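Long-range contacts in PDZ domain protein (Parabacteroides distasonis, PDB 4L8N), which is of unknown function but carries a PDZ domain near each end, with a DUF4136 domain between them, and binds magnesium: residues S112-Y117 / P409-L414; Y117-T122 / K385-W390; Y361-T366 / S404-P409. All coordinates share one frame; numbering follows the deposited sequence.

Contact 1. Residues S112-Y117 / P409-L414; sequences SAYAMY and PAFSYL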
loop_
_atom_site.group_PDB
_atom_site.type_symbol
_atom_site.label_atom_id
_atom_site.label_comp_id
_atom_site.label_asym_id
_atom_site.label_seq_id
_atom_site.Cartn_x
_atom_site.Cartn_y
_atom_site.Cartn_z
ATOM N N SER A 112 -9.462 36.587 2.765
ATOM C CA SER A 112 -9.307 35.523 1.781
ATOM C C SER A 112 -9.138 36.090 0.377
ATOM O O SER A 112 -8.303 35.578 -0.372
ATOM C CB SER A 112 -10.503 34.591 1.818
ATOM O OG SER A 112 -10.296 33.583 2.786
ATOM N N ALA A 113 -9.892 37.166 0.031
ATOM C CA ALA A 113 -9.823 37.817 -1.277
ATOM C C ALA A 113 -8.488 38.561 -1.485
ATOM O O ALA A 113 -7.962 38.565 -2.602
ATOM C CB ALA A 113 -10.994 38.774 -1.453
ATOM N N TYR A 114 -7.941 39.178 -0.429
ATOM C CA TYR A 114 -6.661 39.890 -0.513
ATOM C C TYR A 114 -5.494 39.056 0.111
ATOM O O TYR A 114 -4.496 39.628 0.552
ATOM C CB TYR A 114 -6.785 41.251 0.190
ATOM C CG TYR A 114 -7.517 42.328 -0.583
ATOM C CD1 TYR A 114 -6.848 43.126 -1.505
ATOM C CD2 TYR A 114 -8.843 42.636 -0.299
ATOM C CE1 TYR A 114 -7.495 44.164 -2.169
ATOM C CE2 TYR A 114 -9.510 43.655 -0.975
ATOM C CZ TYR A 114 -8.831 44.422 -1.907
ATOM O OH TYR A 114 -9.471 45.443 -2.566
ATOM N N ALA A 115 -5.590 37.713 0.086
ATOM C CA ALA A 115 -4.619 36.785 0.692
ATOM C C ALA A 115 -3.181 36.920 0.153
ATOM O O ALA A 115 -2.222 36.598 0.861
ATOM C CB ALA A 115 -5.086 35.351 0.511
HETATM N N MSE A 116 -3.016 37.416 -1.065
HETATM C CA MSE A 116 -1.684 37.491 -1.596
HETATM C C MSE A 116 -0.893 38.662 -1.036
HETATM O O MSE A 116 0.319 38.709 -1.225
HETATM C CB MSE A 116 -1.688 37.403 -3.101
HETATM C CG MSE A 116 -1.782 35.940 -3.526
HETATM SE SE MSE A 116 -2.016 35.771 -5.395
HETATM C CE MSE A 116 -3.285 34.176 -5.400
ATOM N N TYR A 117 -1.517 39.489 -0.192
ATOM C CA TYR A 117 -0.773 40.471 0.576
ATOM C C TYR A 117 0.074 39.702 1.601
ATOM O O TYR A 117 1.189 40.114 1.941
ATOM C CB TYR A 117 -1.729 41.409 1.336
ATOM C CG TYR A 117 -2.418 42.523 0.576
ATOM C CD1 TYR A 117 -1.752 43.229 -0.423
ATOM C CD2 TYR A 117 -3.664 42.993 0.977
ATOM C CE1 TYR A 117 -2.351 44.315 -1.066
ATOM C CE2 TYR A 117 -4.264 44.085 0.355
ATOM C CZ TYR A 117 -3.614 44.732 -0.681
ATOM O OH TYR A 117 -4.230 45.780 -1.318
ATOM N N PRO A 409 -4.923 50.500 -1.849
ATOM C CA PRO A 409 -4.610 49.603 -0.729
ATOM C C PRO A 409 -5.455 49.813 0.539
ATOM O O PRO A 409 -4.984 49.497 1.634
ATOM C CB PRO A 409 -3.138 49.949 -0.441
ATOM C CG PRO A 409 -2.747 51.062 -1.426
ATOM C CD PRO A 409 -4.024 51.670 -1.827
ATOM N N ALA A 410 -6.691 50.322 0.407
ATOM C CA ALA A 410 -7.573 50.581 1.542
ATOM C C ALA A 410 -7.779 49.351 2.432
ATOM O O ALA A 410 -7.713 49.474 3.662
ATOM C CB ALA A 410 -8.911 51.085 1.045
ATOM N N PHE A 411 -7.960 48.158 1.818
ATOM C CA PHE A 411 -8.194 46.937 2.567
ATOM C C PHE A 411 -6.905 46.300 3.085
ATOM O O PHE A 411 -6.983 45.352 3.868
ATOM C CB PHE A 411 -9.005 45.943 1.736
ATOM C CG PHE A 411 -10.432 46.375 1.458
ATOM C CD1 PHE A 411 -11.396 46.354 2.466
ATOM C CD2 PHE A 411 -10.822 46.767 0.180
ATOM C CE1 PHE A 411 -12.712 46.746 2.206
ATOM C CE2 PHE A 411 -12.150 47.137 -0.083
ATOM C CZ PHE A 411 -13.082 47.123 0.933
ATOM N N SER A 412 -5.735 46.850 2.753
ATOM C CA SER A 412 -4.450 46.300 3.243
ATOM C C SER A 412 -4.329 46.371 4.795
ATOM O O SER A 412 -3.446 45.729 5.353
ATOM C CB SER A 412 -3.251 46.994 2.584
ATOM O OG SER A 412 -3.110 48.330 3.044
ATOM N N TYR A 413 -5.221 47.122 5.470
ATOM C CA TYR A 413 -5.299 47.262 6.932
ATOM C C TYR A 413 -5.513 45.874 7.580
ATOM O O TYR A 413 -5.091 45.641 8.712
ATOM C CB TYR A 413 -6.424 48.258 7.335
ATOM C CG TYR A 413 -7.830 47.676 7.380
ATOM C CD1 TYR A 413 -8.324 47.079 8.539
ATOM C CD2 TYR A 413 -8.671 47.741 6.269
ATOM C CE1 TYR A 413 -9.604 46.521 8.579
ATOM C CE2 TYR A 413 -9.953 47.187 6.297
ATOM C CZ TYR A 413 -10.418 46.587 7.458
ATOM O OH TYR A 413 -11.686 46.068 7.504
ATOM N N LEU A 414 -6.164 44.960 6.841
ATOM C CA LEU A 414 -6.404 43.587 7.259
ATOM C C LEU A 414 -5.102 42.879 7.572
ATOM O O LEU A 414 -5.109 41.942 8.380
ATOM C CB LEU A 414 -7.167 42.820 6.166
ATOM C CG LEU A 414 -8.627 43.258 5.948
ATOM C CD1 LEU A 414 -9.112 42.828 4.593
ATOM C CD2 LEU A 414 -9.547 42.769 7.064
HETATM O O HOH W 1 -7.301 47.358 -0.805
#
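Tyr114 and Tyr117 reach from the C-terminal end of helix 107-113 and the 3-10 turn behind it to the turn at 409-414. Both have CG anti to the carbonyl carbon, beside the backbone N, with chi1 -77° in Tyr114 and nearly the same in Tyr117. With this shared torsion the two rings lie nearly parallel, their planes about 10° apart, and both point to the turn. They nevertheless meet different parts of it.

Tyr114 takes Phe411. CB of Phe411 lies over one face of the tyrosine ring, 4.0 Å from its centroid, in a CH-pi contact. Further out, CD2 of Phe411 is 3.6 Å from CE2 of Tyr114. The phenol oxygen is closer still, with Tyr114 OH 3.3 Å from Phe411 CD2. The ring planes are inclined at 34° and the rings meet obliquely.

Tyr117 takes Ser412. Its CE2 is 3.6 Å from Ser412 CA, and Ser412 CB makes an off-centre CH-pi contact, 4.3 Å from the centroid of the Tyr117 ring. A water accepts from Phe411 N at 2.8 Å and bonds weakly to Tyr117 OH, a weak link between the phenol and the turn.

The turn is held from within. Ser412 OG donates to Pro409 O at 2.6 Å. Ser412 N donates to the same carbonyl, so two bonds grip that oxygen. Gln403 also bonds to Ser412 OG.

Elsewhere Phe411 also packs on Leu110 of helix 107-113 and meets Phe357 of helix 354-367 edge-to-face. The result is a buried aromatic cluster. It joins helix 107-113 and the 3-10 turn after it to the 3-10 turn between helix 395-402 and strand 429-435, probably part of the C-terminal PDZ domain.

Contact 2. Residues Y117-T122 / K385-W390; sequences YSLETT and KYCMFW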
loop_
_atom_site.group_PDB
_atom_site.type_symbol
_atom_site.label_atom_id
_atom_site.label_comp_id
_atom_site.label_asym_id
_atom_site.label_seq_id
_atom_site.Cartn_x
_atom_site.Cartn_y
_atom_site.Cartn_z
ATOM N N TYR A 117 -1.517 39.489 -0.192
ATOM C CA TYR A 117 -0.773 40.471 0.576
ATOM C C TYR A 117 0.074 39.702 1.601
ATOM O O TYR A 117 1.189 40.114 1.941
ATOM C CB TYR A 117 -1.729 41.409 1.336
ATOM C CG TYR A 117 -2.418 42.523 0.576
ATOM C CD1 TYR A 117 -1.752 43.229 -0.423
ATOM C CD2 TYR A 117 -3.664 42.993 0.977
ATOM C CE1 TYR A 117 -2.351 44.315 -1.066
ATOM C CE2 TYR A 117 -4.264 44.085 0.355
ATOM C CZ TYR A 117 -3.614 44.732 -0.681
ATOM O OH TYR A 117 -4.230 45.780 -1.318
ATOM N N SER A 118 -0.502 38.565 2.112
ATOM C CA SER A 118 0.117 37.760 3.149
ATOM C C SER A 118 -0.145 36.257 3.019
ATOM O O SER A 118 -0.869 35.695 3.849
ATOM C CB SER A 118 -0.362 38.243 4.509
ATOM O OG SER A 118 0.467 37.707 5.520
ATOM N N LEU A 119 0.497 35.585 2.024
ATOM C CA LEU A 119 0.364 34.130 1.825
ATOM C C LEU A 119 0.933 33.360 3.007
ATOM O O LEU A 119 0.495 32.252 3.291
ATOM C CB LEU A 119 1.039 33.647 0.538
ATOM C CG LEU A 119 0.274 33.823 -0.763
ATOM C CD1 LEU A 119 1.006 33.134 -1.901
ATOM C CD2 LEU A 119 -1.130 33.248 -0.679
ATOM N N GLU A 120 1.904 33.973 3.686
ATOM C CA GLU A 120 2.591 33.520 4.886
ATOM C C GLU A 120 1.619 33.227 5.998
ATOM O O GLU A 120 1.900 32.377 6.840
ATOM C CB GLU A 120 3.560 34.617 5.366
ATOM C CG GLU A 120 4.800 34.758 4.512
ATOM C CD GLU A 120 4.764 35.776 3.392
ATOM O OE1 GLU A 120 3.665 36.100 2.885
ATOM O OE2 GLU A 120 5.861 36.232 3.005
ATOM N N THR A 121 0.491 33.962 6.031
ATOM C CA THR A 121 -0.503 33.818 7.087
ATOM C C THR A 121 -1.825 33.253 6.579
ATOM O O THR A 121 -2.535 32.626 7.372
ATOM C CB THR A 121 -0.747 35.180 7.783
ATOM O OG1 THR A 121 -1.315 36.120 6.867
ATOM C CG2 THR A 121 0.505 35.754 8.410
ATOM N N THR A 122 -2.168 33.467 5.282
ATOM C CA THR A 122 -3.485 33.089 4.741
ATOM C C THR A 122 -3.409 32.250 3.490
ATOM O O THR A 122 -3.309 32.785 2.381
ATOM C CB THR A 122 -4.291 34.363 4.468
ATOM O OG1 THR A 122 -4.199 35.219 5.616
ATOM C CG2 THR A 122 -5.758 34.083 4.078
ATOM N N LYS A 385 -0.789 27.153 -8.895
ATOM C CA LYS A 385 0.566 26.593 -8.985
ATOM C C LYS A 385 1.698 27.519 -8.532
ATOM O O LYS A 385 2.792 27.020 -8.244
ATOM C CB LYS A 385 0.854 26.183 -10.450
ATOM C CG LYS A 385 0.225 24.858 -10.909
ATOM C CD LYS A 385 -0.052 24.826 -12.428
ATOM C CE LYS A 385 1.194 24.727 -13.286
ATOM N NZ LYS A 385 0.902 24.749 -14.752
ATOM N N TYR A 386 1.473 28.835 -8.491
ATOM C CA TYR A 386 2.595 29.738 -8.264
ATOM C C TYR A 386 2.545 30.536 -6.965
ATOM O O TYR A 386 3.027 31.673 -6.926
ATOM C CB TYR A 386 2.737 30.671 -9.488
ATOM C CG TYR A 386 2.691 29.913 -10.804
ATOM C CD1 TYR A 386 3.615 28.903 -11.086
ATOM C CD2 TYR A 386 1.683 30.149 -11.733
ATOM C CE1 TYR A 386 3.544 28.162 -12.266
ATOM C CE2 TYR A 386 1.621 29.438 -12.933
ATOM C CZ TYR A 386 2.556 28.448 -13.199
ATOM O OH TYR A 386 2.490 27.746 -14.384
ATOM N N CYS A 387 2.069 29.902 -5.876
ATOM C CA CYS A 387 2.062 30.519 -4.552
ATOM C C CYS A 387 3.493 30.649 -4.028
ATOM O O CYS A 387 4.247 29.686 -4.036
ATOM C CB CYS A 387 1.196 29.725 -3.584
ATOM S SG CYS A 387 -0.532 29.583 -4.081
HETATM N N MSE A 388 3.880 31.854 -3.625
HETATM C CA MSE A 388 5.209 32.135 -3.088
HETATM C C MSE A 388 5.106 33.124 -1.948
HETATM O O MSE A 388 4.297 34.066 -2.010
HETATM C CB MSE A 388 6.136 32.707 -4.172
HETATM C CG MSE A 388 6.489 31.700 -5.269
HETATM SE SE MSE A 388 7.562 32.449 -6.682
HETATM C CE MSE A 388 6.323 33.562 -7.471
ATOM N N PHE A 389 5.944 32.947 -0.921
ATOM C CA PHE A 389 5.998 33.941 0.132
ATOM C C PHE A 389 6.878 35.076 -0.357
ATOM O O PHE A 389 7.569 34.945 -1.386
ATOM C CB PHE A 389 6.521 33.356 1.456
ATOM C CG PHE A 389 5.755 32.143 1.913
ATOM C CD1 PHE A 389 4.366 32.151 1.951
ATOM C CD2 PHE A 389 6.419 30.996 2.312
ATOM C CE1 PHE A 389 3.656 31.026 2.362
ATOM C CE2 PHE A 389 5.707 29.874 2.736
ATOM C CZ PHE A 389 4.330 29.899 2.759
ATOM N N TRP A 390 6.865 36.182 0.378
ATOM C CA TRP A 390 7.714 37.309 0.066
ATOM C C TRP A 390 9.163 36.961 0.385
ATOM O O TRP A 390 9.435 36.143 1.270
ATOM C CB TRP A 390 7.273 38.530 0.883
ATOM C CG TRP A 390 5.882 39.020 0.601
ATOM C CD1 TRP A 390 4.846 39.085 1.479
ATOM C CD2 TRP A 390 5.403 39.569 -0.635
ATOM N NE1 TRP A 390 3.747 39.654 0.875
ATOM C CE2 TRP A 390 4.054 39.944 -0.429
ATOM C CE3 TRP A 390 5.988 39.799 -1.893
ATOM C CZ2 TRP A 390 3.286 40.561 -1.428
ATOM C CZ3 TRP A 390 5.222 40.396 -2.883
ATOM C CH2 TRP A 390 3.885 40.762 -2.650
HETATM O O HOH W 2 8.369 36.074 3.878
#
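The indole of Trp390 has Tyr117 O at its edge, almost exactly in the ring plane. NE1 of Trp390 donates to Tyr117 O at 2.8 Å, nearly straight at 174°, and comes from above the carbonyl plane. Arg372 makes a cation-pi contact with the same indole. The Phe389 ring has Leu119 O near its plane at the edge, 3.5 Å from Phe389 CE1. Glu120 N approaches that ring obliquely.

Both rings belong to the long connection between helix 354-367 and helix 395-402. Here it packs on the loop that leads into strand 123-135, a central strand of the mixed sheet.

Glu120 is bent at chi2 (93°), which brings CD to 3.6 Å from Phe389 CB. OE2 of Glu120 accepts from Trp390 N at 2.8 Å, with the donor above the carboxylate plane. A water donates to both Glu120 OE2 and Trp390 O. An alanine in place of Glu120 would probably leave Trp390 N without its acceptor, take one partner from the bridging water and open a gap beside Phe389 CB.

Beside this, CD1 of Leu119 lies 3.8 Å from Cys387 CB and 3.4 Å from Met388 O.

Contact 3. Residues Y361-T366 / S404-P409; sequences YKRFIT and SSDYLP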
loop_
_atom_site.group_PDB
_atom_site.type_symbol
_atom_site.label_atom_id
_atom_site.label_comp_id
_atom_site.label_asym_id
_atom_site.label_seq_id
_atom_site.Cartn_x
_atom_site.Cartn_y
_atom_site.Cartn_z
ATOM N N TYR A 361 -5.538 45.702 -7.404
ATOM C CA TYR A 361 -4.927 44.601 -6.658
ATOM C C TYR A 361 -4.132 43.683 -7.597
ATOM O O TYR A 361 -3.002 43.305 -7.271
ATOM C CB TYR A 361 -6.014 43.806 -5.898
ATOM C CG TYR A 361 -5.507 42.608 -5.127
ATOM C CD1 TYR A 361 -4.647 42.763 -4.042
ATOM C CD2 TYR A 361 -5.921 41.321 -5.451
ATOM C CE1 TYR A 361 -4.209 41.663 -3.303
ATOM C CE2 TYR A 361 -5.487 40.216 -4.724
ATOM C CZ TYR A 361 -4.630 40.392 -3.650
ATOM O OH TYR A 361 -4.178 39.308 -2.942
ATOM N N LYS A 362 -4.728 43.326 -8.758
ATOM C CA LYS A 362 -4.109 42.489 -9.799
ATOM C C LYS A 362 -2.835 43.162 -10.326
ATOM O O LYS A 362 -1.870 42.472 -10.641
ATOM C CB LYS A 362 -5.093 42.218 -10.960
ATOM C CG LYS A 362 -6.252 41.290 -10.614
ATOM C CD LYS A 362 -7.076 40.950 -11.846
ATOM C CE LYS A 362 -8.525 40.673 -11.513
ATOM N NZ LYS A 362 -9.338 41.922 -11.496
ATOM N N ARG A 363 -2.830 44.502 -10.384
ATOM C CA ARG A 363 -1.682 45.299 -10.807
ATOM C C ARG A 363 -0.543 45.186 -9.794
ATOM O O ARG A 363 0.610 45.068 -10.211
ATOM C CB ARG A 363 -2.074 46.759 -11.009
ATOM C CG ARG A 363 -2.682 47.029 -12.375
ATOM C CD ARG A 363 -3.091 48.474 -12.491
ATOM N NE ARG A 363 -4.543 48.620 -12.380
ATOM C CZ ARG A 363 -5.152 49.585 -11.692
ATOM N NH1 ARG A 363 -4.439 50.491 -11.026
ATOM N NH2 ARG A 363 -6.479 49.639 -11.646
ATOM N N PHE A 364 -0.873 45.183 -8.467
ATOM C CA PHE A 364 0.078 45.031 -7.351
ATOM C C PHE A 364 0.767 43.656 -7.376
ATOM O O PHE A 364 1.955 43.571 -7.084
ATOM C CB PHE A 364 -0.617 45.242 -5.973
ATOM C CG PHE A 364 0.140 44.729 -4.759
ATOM C CD1 PHE A 364 1.206 45.449 -4.225
ATOM C CD2 PHE A 364 -0.200 43.517 -4.165
ATOM C CE1 PHE A 364 1.930 44.956 -3.138
ATOM C CE2 PHE A 364 0.518 43.032 -3.066
ATOM C CZ PHE A 364 1.569 43.763 -2.555
ATOM N N ILE A 365 0.023 42.586 -7.665
ATOM C CA ILE A 365 0.598 41.246 -7.663
ATOM C C ILE A 365 1.590 41.114 -8.798
ATOM O O ILE A 365 2.658 40.544 -8.601
ATOM C CB ILE A 365 -0.500 40.167 -7.693
ATOM C CG1 ILE A 365 -1.294 40.218 -6.376
ATOM C CG2 ILE A 365 0.092 38.777 -7.911
ATOM C CD1 ILE A 365 -2.646 39.944 -6.565
ATOM N N THR A 366 1.247 41.693 -9.957
ATOM C CA THR A 366 2.029 41.727 -11.188
ATOM C C THR A 366 3.377 42.424 -10.922
ATOM O O THR A 366 4.445 41.844 -11.147
ATOM C CB THR A 366 1.172 42.466 -12.273
ATOM O OG1 THR A 366 0.174 41.578 -12.779
ATOM C CG2 THR A 366 2.001 43.034 -13.434
ATOM N N SER A 404 1.076 51.973 -2.379
ATOM C CA SER A 404 0.961 52.887 -3.517
ATOM C C SER A 404 -0.503 53.062 -3.864
ATOM O O SER A 404 -1.195 52.075 -4.126
ATOM C CB SER A 404 1.733 52.359 -4.723
ATOM O OG SER A 404 3.016 51.877 -4.360
ATOM N N SER A 405 -0.968 54.317 -3.862
ATOM C CA SER A 405 -2.349 54.724 -4.143
ATOM C C SER A 405 -2.888 54.140 -5.453
ATOM O O SER A 405 -4.098 53.900 -5.541
ATOM C CB SER A 405 -2.467 56.242 -4.151
ATOM O OG SER A 405 -2.461 56.711 -2.813
ATOM N N ASP A 406 -1.988 53.842 -6.425
ATOM C CA ASP A 406 -2.317 53.221 -7.712
ATOM C C ASP A 406 -2.917 51.810 -7.509
ATOM O O ASP A 406 -3.737 51.371 -8.324
ATOM C CB ASP A 406 -1.063 53.157 -8.623
ATOM C CG ASP A 406 -1.223 52.419 -9.957
ATOM O OD1 ASP A 406 -2.297 52.558 -10.596
ATOM O OD2 ASP A 406 -0.261 51.737 -10.380
ATOM N N TYR A 407 -2.530 51.111 -6.421
ATOM C CA TYR A 407 -3.042 49.759 -6.177
ATOM C C TYR A 407 -4.249 49.749 -5.210
ATOM O O TYR A 407 -4.695 48.665 -4.832
ATOM C CB TYR A 407 -1.927 48.818 -5.681
ATOM C CG TYR A 407 -0.650 48.849 -6.499
ATOM C CD1 TYR A 407 -0.675 48.669 -7.880
ATOM C CD2 TYR A 407 0.587 49.005 -5.886
ATOM C CE1 TYR A 407 0.500 48.690 -8.633
ATOM C CE2 TYR A 407 1.768 49.025 -6.625
ATOM C CZ TYR A 407 1.725 48.860 -7.999
ATOM O OH TYR A 407 2.907 48.877 -8.715
ATOM N N LEU A 408 -4.836 50.937 -4.895
ATOM C CA LEU A 408 -5.998 51.101 -3.994
ATOM C C LEU A 408 -5.854 50.148 -2.773
ATOM O O LEU A 408 -6.506 49.096 -2.692
ATOM C CB LEU A 408 -7.343 50.910 -4.738
ATOM C CG LEU A 408 -7.571 51.767 -6.014
ATOM C CD1 LEU A 408 -8.881 51.430 -6.655
ATOM C CD2 LEU A 408 -7.478 53.268 -5.738
ATOM N N PRO A 409 -4.923 50.500 -1.849
ATOM C CA PRO A 409 -4.610 49.603 -0.729
ATOM C C PRO A 409 -5.455 49.813 0.539
ATOM O O PRO A 409 -4.984 49.497 1.634
ATOM C CB PRO A 409 -3.138 49.949 -0.441
ATOM C CG PRO A 409 -2.747 51.062 -1.426
ATOM C CD PRO A 409 -4.024 51.670 -1.827
#
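This is a surface contact between helix 354-367 and the loop after helix 395-402, where Arg363 and Phe364 of the helix meet Asp406 and Tyr407 of the loop. It combines a salt bridge nearer the surface with an aromatic pair further in.

The helix backbone lies against Tyr407. CA of Phe364 sits over one face of the Tyr407 ring, 3.9 Å from the centroid and only 14° off the ring normal, which makes a CH-pi contact. CB of Phe364 covers the same ring, 3.6 Å from Tyr407 CG. Beyond it, the Phe364 ring turns its edge toward the tyrosine face in an offset edge-to-face pair, with centroids 5.9 Å apart and planes at 63°. CB of Arg363 adds to the cover, 3.9 Å from Tyr407 CD1. The hydroxyl of Tyr407 is hydrogen-bonded to Asn367, which ties the far end of the ring to the same helix.

The salt bridge runs from NH1 of Arg363 to OD1 of Asp406, at 3.0 Å. Asp406 has CG anti to its backbone N (chi1 175°), which swings CG to the side where OD1 meets the arginine. There Asp406 CG lies at the edge of the guanidinium and in its plane.

Around it, Leu408 packs on Phe357 and Ala360 of helix 354-367, and Ser404 OG bonds back to Ala401 O at the end of helix 395-402. The loop thus runs from helix 395-402 across one side of helix 354-367, before the chain goes on to strand 429-435.

In the fold
The three contacts lie close together on one side of the chain's centre. Contact 1 is about 12 Å from contact 2 and about 10 Å from contact 3, centre to centre; contacts 2 and 3 are about 16 Å apart. Along the chain the segments run 112-117, 117-122, 361-366, 385-390, 404-409 and 409-414. Contacts 2 and 3 alternate, both nested within contact 1. Contacts 1 and 2 share Tyr117, and contacts 1 and 3 share Pro409. Tyr361 meets the rings of Tyr114 and Tyr117 edge-to-face. Contacts 1 and 2 fasten the chain between helix 107-113 and strand 123-135 to residues 385-414. Contact 3 joins helix 354-367 to loop 404-409. All lie away from the magnesium site.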